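Local coordinates for alpha-1,2-Mannosidase (PDB 1HCU), which probably trims alpha-1,2-linked mannose residues from high-mannose N-glycans as a calcium-dependent family 47 glycoside hydrolase, at residues V19-Q24 with M68-I73; L110-D114 with R187-L191; V146-P151 with T164-S168; L181-T186 with Y197-Q202; I389-L395 with F452-A457. One frame throughout, in Å; residues are numbered along the deposited sequence.

From the N terminus, interaction 1 comes first: it brings helix 13-33 against the turn between helices 56-67 and 71-80. Interaction 2 then closes a long loop by pairing helix 98-117 with helix 182-192. Nested inside that loop is interaction 3, where the tail after helix 127-144 meets edge strand 166-167. Interaction 4 crosses interaction 2, their segments alternating along the chain, and both use helix 182-192; it adds helix 196-209, and Phe148 of interaction 3 packs against Trp185. Interaction 5 follows in series, setting 389-395 on helix 451-465 near the centre of the chain, yet it touches interaction 1 through Phe454 and Phe23, so late and early helices pack together.

Interaction 1 of 5, residues V19-Q24 with M68-I73; sequences VKAAFQ and MGDADI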
# COMPACT_ATOMS: atom_id res chain seq x y z
N VAL A 19 10.95 12.29 11.85
CA VAL A 19 10.13 11.13 11.50
C VAL A 19 10.48 9.96 12.42
O VAL A 19 9.61 9.24 12.91
CB VAL A 19 10.35 10.72 10.03
CG1 VAL A 19 9.47 9.53 9.67
CG2 VAL A 19 10.05 11.90 9.13
N LYS A 20 11.78 9.79 12.66
CA LYS A 20 12.24 8.72 13.53
C LYS A 20 11.66 8.95 14.94
O LYS A 20 11.27 8.00 15.61
CB LYS A 20 13.77 8.71 13.55
CG LYS A 20 14.35 7.54 14.30
CD LYS A 20 15.86 7.47 14.15
CE LYS A 20 16.40 6.30 14.95
NZ LYS A 20 17.86 6.12 14.81
N ALA A 21 11.58 10.21 15.35
CA ALA A 21 11.03 10.56 16.66
C ALA A 21 9.53 10.23 16.74
O ALA A 21 9.05 9.78 17.78
CB ALA A 21 11.27 12.05 16.96
N ALA A 22 8.80 10.47 15.65
CA ALA A 22 7.37 10.16 15.61
C ALA A 22 7.16 8.65 15.69
O ALA A 22 6.19 8.17 16.30
CB ALA A 22 6.73 10.71 14.34
N PHE A 23 8.06 7.90 15.07
CA PHE A 23 7.98 6.45 15.10
C PHE A 23 8.25 5.96 16.53
O PHE A 23 7.52 5.12 17.05
CB PHE A 23 8.98 5.84 14.10
CG PHE A 23 8.96 4.33 14.07
CD1 PHE A 23 9.67 3.59 15.01
CD2 PHE A 23 8.23 3.65 13.10
CE1 PHE A 23 9.65 2.20 15.00
CE2 PHE A 23 8.20 2.25 13.07
CZ PHE A 23 8.91 1.52 14.03
N GLN A 24 9.29 6.52 17.15
CA GLN A 24 9.66 6.15 18.52
C GLN A 24 8.47 6.31 19.48
O GLN A 24 8.14 5.39 20.25
CB GLN A 24 10.83 7.03 19.00
CG GLN A 24 11.38 6.65 20.38
CD GLN A 24 12.14 5.34 20.37
OE1 GLN A 24 12.05 4.55 21.30
NE2 GLN A 24 12.91 5.11 19.31
N MET A 68 15.61 2.28 10.30
CA MET A 68 15.88 3.45 11.13
C MET A 68 17.02 3.20 12.10
O MET A 68 17.46 4.11 12.79
CB MET A 68 14.62 3.84 11.91
CG MET A 68 13.50 4.40 11.06
SD MET A 68 12.00 4.68 12.01
CE MET A 68 11.17 5.93 11.02
N GLY A 69 17.50 1.96 12.16
CA GLY A 69 18.59 1.66 13.07
C GLY A 69 18.15 1.52 14.52
O GLY A 69 18.94 1.72 15.44
N ASP A 70 16.88 1.17 14.73
CA ASP A 70 16.35 1.00 16.07
C ASP A 70 16.58 -0.40 16.60
O ASP A 70 15.66 -1.21 16.73
CB ASP A 70 14.86 1.31 16.10
CG ASP A 70 14.57 2.74 15.71
OD1 ASP A 70 15.52 3.55 15.74
OD2 ASP A 70 13.41 3.05 15.40
N ALA A 71 17.84 -0.68 16.93
CA ALA A 71 18.24 -1.98 17.43
C ALA A 71 17.31 -2.51 18.53
O ALA A 71 16.78 -3.62 18.40
CB ALA A 71 19.69 -1.91 17.94
N ASP A 72 17.11 -1.75 19.59
CA ASP A 72 16.25 -2.19 20.70
C ASP A 72 14.85 -2.64 20.29
O ASP A 72 14.41 -3.72 20.68
CB ASP A 72 16.14 -1.08 21.75
CG ASP A 72 17.37 -0.99 22.62
OD1 ASP A 72 18.45 -1.45 22.18
OD2 ASP A 72 17.26 -0.46 23.75
N ILE A 73 14.15 -1.81 19.54
CA ILE A 73 12.82 -2.16 19.10
C ILE A 73 12.88 -3.43 18.25
O ILE A 73 12.02 -4.30 18.38
CB ILE A 73 12.18 -1.02 18.27
CG1 ILE A 73 12.03 0.22 19.15
CG2 ILE A 73 10.83 -1.47 17.70
CD1 ILE A 73 11.55 1.45 18.42
O HOH W 1 12.67 5.55 16.05
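A Schellman motif ends helix 56-67, and the inverse gamma turn centred on Asp70, before helix 71-80 begins, is what helix 13-33 packs against here. Gly69 takes positive phi (78°), where a beta carbon would press on the carbonyl oxygen of Met68. That oxygen faces the other helix: the fully extended Lys20 side chain reaches over, and its NZ donates a hydrogen bond to Met68 O at 2.9 Å. The same NZ forms a salt bridge with Asp70 OD1 at 3.6 Å. Asp70 holds the N-cap position of helix 71-80 but makes no capping bond with its side chain. Instead its OD2 accepts a hydrogen bond from a water at 2.7 Å; this water also donates to Lys20 O (2.9 Å) and weakly accepts from Gln24 NE2 (3.3 Å). Beneath the polar layer lies a Met-aromatic contact, with Met68 SD over one face of the Phe23 ring, 4.1 Å from its centroid. Met68 CE extends to Val19 CG1 (4.2 Å), while Ile73 CD1 meets the ring edge at Phe23 CE1 (4.0 Å). Phe23 also meets Phe454 edge-to-face, so helix 451-465 joins the cluster. The chemistry is thus split in two: one lysine ties the carbonyl at the end of helix 56-67 and a nearby carboxylate to helix 13-33, while sulfur, ring and aliphatic groups fill the space underneath.

Interaction 2 of 5, residues L110-D114 with R187-L191; sequences LSAYD and RLSDL
This is a buried helix-helix contact, in which a bidentate salt bridge sits beside a small leucine cluster, between helix 98-117 and helix 182-192. Both segments are regular alpha helix, each with its i to i+4 bond: Asp114 N to Leu110 O at 2.9 Å and Leu191 N to Arg187 O at 3.0 Å. The local axes approach to 11.8 Å and cross at +42°, running in broadly the same direction, with Leu110 and Leu188 nearest in register (CA to CA 7.6 Å). At that spacing long side chains must bridge the gap. Arg187, with chi1 t and chi2 p, presents the edge of its guanidinium to Asp114 (chi1 m): NH2 donates to OD1 at 2.9 Å and NE to OD2 at 3.0 Å, both with N-H...O angles of 157°. Helices that run the same way side by side, as here, are consistent with neighbours in one layer of the (alpha/alpha)7 barrel of family 47. The two ions have further partners: Asp114 OD2 also accepts from Ser491 N, and Arg187 NH1 bonds to Tyr257 OH. Alongside, Leu110 CD2 lies 3.9 Å from Arg187 CG, and Leu110 CD1 lies 4.1 Å from Leu188 CD1. Leu191 points toward helix 98-117, its CD2 4.3 Å from Leu110 CG, 3.8 Å from Tyr113 CD2 and 3.9 Å from Asp114 OD1.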
# COMPACT_ATOMS: atom_id res chain seq x y z
N LEU A 110 8.84 -11.40 5.64
CA LEU A 110 9.78 -11.58 4.53
C LEU A 110 10.70 -10.38 4.30
O LEU A 110 11.88 -10.56 4.01
CB LEU A 110 9.01 -11.91 3.25
CG LEU A 110 8.89 -13.38 2.81
CD1 LEU A 110 8.48 -14.28 3.96
CD2 LEU A 110 7.87 -13.47 1.69
N SER A 111 10.17 -9.17 4.43
CA SER A 111 11.02 -7.99 4.23
C SER A 111 12.05 -7.91 5.35
O SER A 111 13.22 -7.64 5.11
CB SER A 111 10.17 -6.71 4.18
OG SER A 111 9.48 -6.49 5.39
N ALA A 112 11.61 -8.18 6.58
CA ALA A 112 12.51 -8.16 7.72
C ALA A 112 13.58 -9.23 7.51
O ALA A 112 14.76 -9.01 7.77
CB ALA A 112 11.75 -8.43 9.01
N TYR A 113 13.17 -10.39 7.02
CA TYR A 113 14.12 -11.47 6.79
C TYR A 113 15.17 -11.05 5.75
O TYR A 113 16.37 -11.20 5.98
CB TYR A 113 13.37 -12.72 6.33
CG TYR A 113 14.26 -13.92 6.13
CD1 TYR A 113 14.77 -14.64 7.21
CD2 TYR A 113 14.57 -14.35 4.84
CE1 TYR A 113 15.59 -15.75 7.00
CE2 TYR A 113 15.38 -15.44 4.63
CZ TYR A 113 15.88 -16.14 5.70
OH TYR A 113 16.71 -17.20 5.43
N ASP A 114 14.71 -10.50 4.63
CA ASP A 114 15.63 -10.06 3.58
C ASP A 114 16.58 -8.95 4.05
O ASP A 114 17.75 -8.94 3.69
CB ASP A 114 14.87 -9.61 2.33
CG ASP A 114 14.40 -10.77 1.46
OD1 ASP A 114 15.02 -11.86 1.53
OD2 ASP A 114 13.43 -10.61 0.70
N ARG A 187 8.12 -14.87 -3.60
CA ARG A 187 9.29 -14.59 -2.77
C ARG A 187 9.49 -15.74 -1.79
O ARG A 187 10.61 -16.18 -1.55
CB ARG A 187 9.10 -13.26 -2.01
CG ARG A 187 10.34 -12.80 -1.25
CD ARG A 187 11.53 -12.68 -2.19
NE ARG A 187 12.80 -12.49 -1.50
CZ ARG A 187 13.96 -12.96 -1.95
NH1 ARG A 187 14.00 -13.66 -3.08
NH2 ARG A 187 15.09 -12.72 -1.28
N LEU A 188 8.39 -16.23 -1.22
CA LEU A 188 8.45 -17.33 -0.27
C LEU A 188 9.02 -18.60 -0.93
O LEU A 188 9.88 -19.27 -0.35
CB LEU A 188 7.06 -17.59 0.33
CG LEU A 188 6.96 -18.61 1.47
CD1 LEU A 188 7.81 -18.15 2.64
CD2 LEU A 188 5.52 -18.79 1.90
N SER A 189 8.53 -18.95 -2.12
CA SER A 189 9.02 -20.13 -2.83
C SER A 189 10.52 -20.02 -3.08
O SER A 189 11.26 -20.99 -2.92
CB SER A 189 8.33 -20.31 -4.19
OG SER A 189 6.97 -20.65 -4.04
N ASP A 190 10.97 -18.84 -3.48
CA ASP A 190 12.38 -18.64 -3.75
C ASP A 190 13.22 -18.78 -2.48
O ASP A 190 14.34 -19.28 -2.52
CB ASP A 190 12.61 -17.27 -4.39
CG ASP A 190 12.21 -17.23 -5.85
OD1 ASP A 190 12.32 -16.14 -6.45
OD2 ASP A 190 11.81 -18.28 -6.40
N LEU A 191 12.67 -18.33 -1.36
CA LEU A 191 13.38 -18.39 -0.08
C LEU A 191 13.36 -19.78 0.55
O LEU A 191 14.33 -20.17 1.20
CB LEU A 191 12.76 -17.38 0.88
CG LEU A 191 13.62 -16.19 1.33
CD1 LEU A 191 14.66 -15.84 0.28
CD2 LEU A 191 12.70 -15.00 1.61

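Interaction 3 of 5, residues V146-P151 with T164-S168; sequences VAFTTP and TVRRS
Val146 lies in a 3-10 turn, already under way, after helix 127-144. Its side chain points at the other segment, with CB 3.5 Å from Val165 CG1 and CG1 3.7 Å from Arg166 O, while its carbonyl O lies 3.4 Å from Arg167 CG. Ala147 gives the closest backbone approach, 5.5 Å from its CA to Arg167 CA. At Thr149 the turn ends: N and OG1 both bond to Val146 O, at 3.1 and 2.6 Å. The Thr149 carbonyl accepts from Arg167 NH1 at 3.2 Å; a water donates to Thr149 O (2.9 Å) and accepts weakly from Arg167 NH1 (3.0 Å). Thr150, extended at psi 164°, puts CG2 over one face of the guanidinium, 3.7 Å from Arg167 NE. Arg167 has chi1 between wells at -126°, chi2 t and chi3 p, and its NE forms a salt bridge with Asp156. Strand 166-167 is the edge of a small three-stranded antiparallel sheet, hairpinned to strand 158-160, and Arg167 bonds it to the loop leaving the 3-10 turn.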
# COMPACT_ATOMS: atom_id res chain seq x y z
N VAL A 146 -4.97 -22.80 1.73
CA VAL A 146 -6.27 -23.48 1.54
C VAL A 146 -7.19 -22.59 0.70
O VAL A 146 -8.17 -23.05 0.11
CB VAL A 146 -6.95 -23.82 2.92
CG1 VAL A 146 -7.56 -22.56 3.55
CG2 VAL A 146 -8.01 -24.89 2.72
N ALA A 147 -6.84 -21.31 0.64
CA ALA A 147 -7.59 -20.32 -0.13
C ALA A 147 -7.62 -20.66 -1.62
O ALA A 147 -8.57 -20.32 -2.33
CB ALA A 147 -6.97 -18.94 0.07
N PHE A 148 -6.57 -21.33 -2.10
CA PHE A 148 -6.48 -21.69 -3.50
C PHE A 148 -7.13 -23.01 -3.86
O PHE A 148 -7.00 -23.47 -5.01
CB PHE A 148 -5.02 -21.74 -3.95
CG PHE A 148 -4.28 -20.46 -3.74
CD1 PHE A 148 -3.61 -20.21 -2.54
CD2 PHE A 148 -4.27 -19.48 -4.73
CE1 PHE A 148 -2.94 -19.02 -2.34
CE2 PHE A 148 -3.59 -18.29 -4.54
CZ PHE A 148 -2.92 -18.06 -3.34
N THR A 149 -7.83 -23.64 -2.92
CA THR A 149 -8.48 -24.92 -3.19
C THR A 149 -9.86 -24.75 -3.83
O THR A 149 -10.80 -25.49 -3.52
CB THR A 149 -8.63 -25.80 -1.90
OG1 THR A 149 -9.35 -25.08 -0.89
CG2 THR A 149 -7.27 -26.22 -1.38
N THR A 150 -9.98 -23.77 -4.71
CA THR A 150 -11.23 -23.53 -5.42
C THR A 150 -11.14 -24.31 -6.74
O THR A 150 -10.06 -24.71 -7.15
CB THR A 150 -11.40 -22.04 -5.76
OG1 THR A 150 -10.28 -21.61 -6.55
CG2 THR A 150 -11.49 -21.20 -4.49
N PRO A 151 -12.28 -24.52 -7.41
CA PRO A 151 -12.30 -25.26 -8.68
C PRO A 151 -11.40 -24.66 -9.76
O PRO A 151 -10.78 -25.39 -10.54
CB PRO A 151 -13.78 -25.21 -9.08
CG PRO A 151 -14.48 -25.17 -7.76
CD PRO A 151 -13.65 -24.18 -6.98
N THR A 164 -10.44 -25.71 12.27
CA THR A 164 -9.51 -26.32 11.32
C THR A 164 -9.28 -25.41 10.11
O THR A 164 -9.97 -24.40 9.95
CB THR A 164 -9.98 -27.74 10.85
OG1 THR A 164 -8.91 -28.37 10.13
CG2 THR A 164 -11.20 -27.67 9.96
N VAL A 165 -8.29 -25.74 9.29
CA VAL A 165 -7.97 -24.94 8.11
C VAL A 165 -9.04 -25.17 7.04
O VAL A 165 -9.17 -26.28 6.53
CB VAL A 165 -6.57 -25.29 7.53
CG1 VAL A 165 -6.28 -24.44 6.30
CG2 VAL A 165 -5.49 -25.06 8.58
N ARG A 166 -9.79 -24.13 6.71
CA ARG A 166 -10.85 -24.22 5.70
C ARG A 166 -11.06 -22.93 4.91
O ARG A 166 -10.71 -21.84 5.37
CB ARG A 166 -12.17 -24.64 6.36
CG ARG A 166 -12.53 -23.86 7.62
CD ARG A 166 -13.91 -24.25 8.16
NE ARG A 166 -14.97 -23.61 7.39
CZ ARG A 166 -15.64 -22.53 7.78
NH1 ARG A 166 -15.36 -21.95 8.95
NH2 ARG A 166 -16.56 -21.99 7.00
N ARG A 167 -11.65 -23.08 3.73
CA ARG A 167 -11.98 -21.99 2.81
C ARG A 167 -13.32 -21.45 3.26
O ARG A 167 -14.11 -22.19 3.85
CB ARG A 167 -12.20 -22.56 1.41
CG ARG A 167 -11.40 -21.98 0.30
CD ARG A 167 -11.83 -22.66 -0.98
NE ARG A 167 -13.18 -22.24 -1.35
CZ ARG A 167 -13.95 -22.90 -2.22
NH1 ARG A 167 -13.50 -24.00 -2.79
NH2 ARG A 167 -15.15 -22.43 -2.52
N SER A 168 -13.61 -20.19 2.97
CA SER A 168 -14.90 -19.63 3.35
C SER A 168 -15.97 -20.14 2.37
O SER A 168 -17.14 -20.25 2.71
CB SER A 168 -14.87 -18.10 3.33
OG SER A 168 -14.96 -17.62 2.00
O HOH W 2 -13.41 -26.48 -4.41

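Interaction 4 of 5, residues L181-T186 with Y197-Q202; sequences LVLEWT and YAQLAQ
Tyr197 begins the contact on helix 196-209, which runs antiparallel to helix 182-192; the short axes lie at 162° and approach to 8.0 Å. The latter helix starts at Val182, just after Leu181; Trp185 has chi1 m. Tyr197 CB (chi1 m) sits 3.4 Å from Trp185 O and 3.7 Å from Trp185 CE3. The two rings are oblique, centroids of the Trp185 six-membered ring and the Tyr197 ring 6.0 Å apart, planes at 66°. The end of Tyr197 leads away, its OH bonding to Asn142 and Gln138. One residue on, Ala198 lets the backbones close in: its CA is 4.2 Å from Thr186 CA, and its CB is 3.8 Å from Thr186 OG1. Ala201, a turn later, points toward helix 182-192. Its CB touches Trp185 CB at 3.7 Å and Val182 CA at 3.8 Å, and its CA is 5.0 Å from that of Val182. Gln202 CG lies 4.1 Å from Val182 CG2 and its OE1 3.2 Å from Thr186 OG1; that threonine (chi1 m) donates instead to Val182 O (2.9 Å). No hydrogen bond joins these segments; with Ala201 facing the partner helix and Ala198 set sideways, small side chains allow a closely packed antiparallel alpha hairpin. Around it, Trp185 touches Asn102 and Leu106 of helix 98-117 and meets Phe148 edge-to-face, while Val182 and Thr186 rest on helix 245-257.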
# COMPACT_ATOMS: atom_id res chain seq x y z
N LEU A 181 -1.06 -11.17 -4.22
CA LEU A 181 -0.48 -12.30 -3.50
C LEU A 181 0.78 -12.84 -4.16
O LEU A 181 1.64 -13.44 -3.49
CB LEU A 181 -1.50 -13.43 -3.42
CG LEU A 181 -2.89 -13.02 -2.93
CD1 LEU A 181 -3.85 -14.20 -3.03
CD2 LEU A 181 -2.79 -12.50 -1.52
N VAL A 182 0.89 -12.62 -5.47
CA VAL A 182 2.01 -13.11 -6.27
C VAL A 182 3.41 -12.69 -5.81
O VAL A 182 4.33 -13.52 -5.80
CB VAL A 182 1.81 -12.74 -7.77
CG1 VAL A 182 1.68 -11.23 -7.95
CG2 VAL A 182 2.96 -13.28 -8.59
N LEU A 183 3.58 -11.43 -5.43
CA LEU A 183 4.89 -10.96 -4.99
C LEU A 183 5.40 -11.72 -3.76
O LEU A 183 6.49 -12.29 -3.78
CB LEU A 183 4.85 -9.47 -4.66
CG LEU A 183 6.10 -8.62 -4.95
CD1 LEU A 183 6.06 -7.33 -4.12
CD2 LEU A 183 7.36 -9.40 -4.65
N GLU A 184 4.62 -11.73 -2.69
CA GLU A 184 5.10 -12.40 -1.49
C GLU A 184 5.13 -13.92 -1.52
O GLU A 184 5.98 -14.53 -0.89
CB GLU A 184 4.38 -11.89 -0.22
CG GLU A 184 2.95 -11.41 -0.34
CD GLU A 184 2.79 -10.14 -1.16
OE1 GLU A 184 2.44 -10.25 -2.35
OE2 GLU A 184 3.03 -9.03 -0.61
N TRP A 185 4.22 -14.52 -2.28
CA TRP A 185 4.18 -15.97 -2.40
C TRP A 185 5.31 -16.48 -3.30
O TRP A 185 5.86 -17.56 -3.07
CB TRP A 185 2.80 -16.41 -2.91
CG TRP A 185 1.77 -16.39 -1.81
CD1 TRP A 185 1.34 -15.29 -1.10
CD2 TRP A 185 1.11 -17.52 -1.23
NE1 TRP A 185 0.46 -15.68 -0.12
CE2 TRP A 185 0.31 -17.04 -0.17
CE3 TRP A 185 1.14 -18.90 -1.50
CZ2 TRP A 185 -0.48 -17.90 0.62
CZ3 TRP A 185 0.36 -19.75 -0.71
CH2 TRP A 185 -0.44 -19.24 0.34
N THR A 186 5.68 -15.70 -4.32
CA THR A 186 6.77 -16.09 -5.19
C THR A 186 8.07 -15.93 -4.41
O THR A 186 8.98 -16.75 -4.50
CB THR A 186 6.83 -15.23 -6.48
OG1 THR A 186 5.71 -15.54 -7.32
CG2 THR A 186 8.12 -15.50 -7.25
N TYR A 197 4.09 -22.48 -3.42
CA TYR A 197 3.59 -21.14 -3.12
C TYR A 197 3.43 -20.26 -4.36
O TYR A 197 2.35 -19.73 -4.60
CB TYR A 197 4.49 -20.46 -2.08
CG TYR A 197 4.69 -21.31 -0.85
CD1 TYR A 197 3.61 -21.71 -0.07
CD2 TYR A 197 5.96 -21.80 -0.51
CE1 TYR A 197 3.77 -22.58 1.00
CE2 TYR A 197 6.13 -22.67 0.56
CZ TYR A 197 5.03 -23.06 1.31
OH TYR A 197 5.18 -23.97 2.33
N ALA A 198 4.50 -20.13 -5.14
CA ALA A 198 4.47 -19.34 -6.37
C ALA A 198 3.45 -19.89 -7.38
O ALA A 198 2.70 -19.12 -8.01
CB ALA A 198 5.85 -19.31 -7.00
N GLN A 199 3.42 -21.21 -7.52
CA GLN A 199 2.50 -21.87 -8.45
C GLN A 199 1.04 -21.51 -8.17
O GLN A 199 0.28 -21.22 -9.09
CB GLN A 199 2.68 -23.40 -8.37
CG GLN A 199 3.95 -23.89 -9.03
CD GLN A 199 4.30 -25.33 -8.68
OE1 GLN A 199 5.24 -25.91 -9.24
NE2 GLN A 199 3.55 -25.93 -7.75
N LEU A 200 0.68 -21.54 -6.90
CA LEU A 200 -0.67 -21.22 -6.47
C LEU A 200 -1.05 -19.78 -6.77
O LEU A 200 -2.09 -19.52 -7.38
CB LEU A 200 -0.80 -21.49 -4.97
CG LEU A 200 -1.47 -22.79 -4.50
CD1 LEU A 200 -1.49 -23.83 -5.61
CD2 LEU A 200 -0.77 -23.29 -3.25
N ALA A 201 -0.21 -18.85 -6.35
CA ALA A 201 -0.48 -17.43 -6.56
C ALA A 201 -0.55 -17.06 -8.04
O ALA A 201 -1.44 -16.32 -8.47
CB ALA A 201 0.59 -16.59 -5.87
N GLN A 202 0.41 -17.58 -8.80
CA GLN A 202 0.49 -17.31 -10.22
C GLN A 202 -0.67 -17.89 -11.02
O GLN A 202 -1.06 -17.33 -12.06
CB GLN A 202 1.82 -17.82 -10.76
CG GLN A 202 2.98 -17.04 -10.18
CD GLN A 202 4.32 -17.56 -10.63
OE1 GLN A 202 5.35 -17.20 -10.05
NE2 GLN A 202 4.33 -18.40 -11.65

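Interaction 5 of 5, residues I389-L395 with F452-A457; sequences ILRPETL and FWFAEA
Leu390 lays its CD1 over one face of the Trp453 indole, with CB 3.8 Å from Trp453 CE3. The contact joins the approach to helix 393-405 to helix 451-465, inside the (alpha/alpha)7 barrel of family 47. Leu390 has positive phi (68°) and Arg391 is extended, so the chain bends around Phe452, whose chi1 is p. The edge of that ring faces two carbonyls: CE1 is 3.2 Å from Ile389 O and 3.4 Å from Leu390 O. The Arg391 CA-to-CB bond points away, but NH1 returns to 4.3 Å from Phe452 CZ, and NE forms a salt bridge with Glu353, a predicted proton donor; Glu393, also predicted catalytic, follows Pro392. Helix 451-465 widens to a pi-type turn at 453-457, Phe452 O accepting from Glu456 N (2.8 Å) and Ala457 N (3.3 Å). The Glu456 side chain is about 4 Å from the bound calcium. Pro392, 4.3 Å from Ala457 between CA atoms, wedges against the wide turn, CG 3.2 Å from Glu456 CB and CB 3.2 Å from Ala457 N.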
# COMPACT_ATOMS: atom_id res chain seq x y z
N ILE A 389 -7.17 8.43 8.07
CA ILE A 389 -6.76 7.40 9.02
C ILE A 389 -5.30 7.00 8.92
O ILE A 389 -4.95 5.82 9.00
CB ILE A 389 -7.66 6.13 8.90
CG1 ILE A 389 -7.47 5.44 7.56
CG2 ILE A 389 -9.12 6.53 9.04
CD1 ILE A 389 -8.26 4.14 7.44
N LEU A 390 -4.45 8.01 8.74
CA LEU A 390 -3.01 7.81 8.67
C LEU A 390 -2.52 7.05 7.43
O LEU A 390 -1.50 6.35 7.50
CB LEU A 390 -2.56 7.10 9.96
CG LEU A 390 -3.01 7.75 11.29
CD1 LEU A 390 -2.55 6.96 12.50
CD2 LEU A 390 -2.44 9.18 11.36
N ARG A 391 -3.22 7.19 6.31
CA ARG A 391 -2.80 6.50 5.08
C ARG A 391 -1.46 7.02 4.58
O ARG A 391 -1.04 8.12 4.93
CB ARG A 391 -3.86 6.63 3.98
CG ARG A 391 -5.10 5.77 4.28
CD ARG A 391 -6.00 5.66 3.07
NE ARG A 391 -7.29 5.03 3.34
CZ ARG A 391 -7.47 3.74 3.64
NH1 ARG A 391 -6.44 2.90 3.74
NH2 ARG A 391 -8.70 3.28 3.82
N PRO A 392 -0.76 6.22 3.76
CA PRO A 392 0.54 6.66 3.27
C PRO A 392 0.69 6.92 1.77
O PRO A 392 1.72 7.42 1.33
CB PRO A 392 1.43 5.51 3.70
CG PRO A 392 0.55 4.32 3.30
CD PRO A 392 -0.88 4.75 3.68
N GLU A 393 -0.33 6.58 1.00
CA GLU A 393 -0.25 6.72 -0.45
C GLU A 393 0.36 7.99 -1.02
O GLU A 393 1.11 7.93 -1.99
CB GLU A 393 -1.62 6.48 -1.07
CG GLU A 393 -2.15 5.08 -0.86
CD GLU A 393 -2.79 4.89 0.50
OE1 GLU A 393 -3.07 3.74 0.86
OE2 GLU A 393 -3.02 5.90 1.19
N THR A 394 0.04 9.14 -0.44
CA THR A 394 0.56 10.40 -0.95
C THR A 394 2.04 10.58 -0.63
O THR A 394 2.83 10.99 -1.51
CB THR A 394 -0.29 11.56 -0.41
OG1 THR A 394 -1.62 11.44 -0.94
CG2 THR A 394 0.29 12.90 -0.81
N LEU A 395 2.42 10.26 0.60
CA LEU A 395 3.81 10.34 1.02
C LEU A 395 4.58 9.36 0.14
O LEU A 395 5.75 9.58 -0.20
CB LEU A 395 3.95 9.95 2.49
CG LEU A 395 3.39 10.97 3.49
CD1 LEU A 395 3.14 10.26 4.81
CD2 LEU A 395 4.37 12.14 3.65
N PHE A 452 -0.37 0.21 9.35
CA PHE A 452 0.35 0.79 8.21
C PHE A 452 0.97 2.16 8.53
O PHE A 452 1.76 2.70 7.76
CB PHE A 452 -0.55 0.86 6.96
CG PHE A 452 -1.89 1.49 7.20
CD1 PHE A 452 -1.99 2.83 7.52
CD2 PHE A 452 -3.06 0.75 7.05
CE1 PHE A 452 -3.23 3.44 7.70
CE2 PHE A 452 -4.31 1.35 7.22
CZ PHE A 452 -4.39 2.70 7.55
N TRP A 453 0.61 2.73 9.68
CA TRP A 453 1.20 4.00 10.10
C TRP A 453 2.68 3.66 10.32
O TRP A 453 3.57 4.37 9.86
CB TRP A 453 0.55 4.48 11.39
CG TRP A 453 1.25 5.62 12.08
CD1 TRP A 453 1.72 5.62 13.36
CD2 TRP A 453 1.48 6.94 11.56
NE1 TRP A 453 2.24 6.85 13.67
CE2 TRP A 453 2.11 7.68 12.59
CE3 TRP A 453 1.23 7.57 10.33
CZ2 TRP A 453 2.48 9.02 12.43
CZ3 TRP A 453 1.60 8.90 10.17
CH2 TRP A 453 2.22 9.61 11.22
N PHE A 454 2.92 2.54 11.00
CA PHE A 454 4.28 2.07 11.28
C PHE A 454 5.02 1.60 10.03
O PHE A 454 6.17 1.97 9.80
CB PHE A 454 4.27 0.88 12.26
CG PHE A 454 3.98 1.26 13.67
CD1 PHE A 454 2.77 0.91 14.27
CD2 PHE A 454 4.92 1.95 14.43
CE1 PHE A 454 2.50 1.24 15.58
CE2 PHE A 454 4.66 2.30 15.75
CZ PHE A 454 3.45 1.94 16.33
N ALA A 455 4.35 0.78 9.23
CA ALA A 455 4.96 0.21 8.04
C ALA A 455 5.13 1.11 6.83
O ALA A 455 6.13 1.01 6.12
CB ALA A 455 4.20 -1.04 7.63
N GLU A 456 4.16 1.99 6.60
CA GLU A 456 4.19 2.82 5.40
C GLU A 456 4.40 4.32 5.53
O GLU A 456 5.38 4.87 5.05
CB GLU A 456 2.91 2.57 4.61
CG GLU A 456 2.63 1.11 4.30
CD GLU A 456 1.53 0.96 3.26
OE1 GLU A 456 0.40 0.56 3.62
OE2 GLU A 456 1.80 1.25 2.07
N ALA A 457 3.44 5.00 6.16
CA ALA A 457 3.56 6.44 6.29
C ALA A 457 4.90 6.86 6.87
O ALA A 457 5.60 7.68 6.29
CB ALA A 457 2.43 6.97 7.15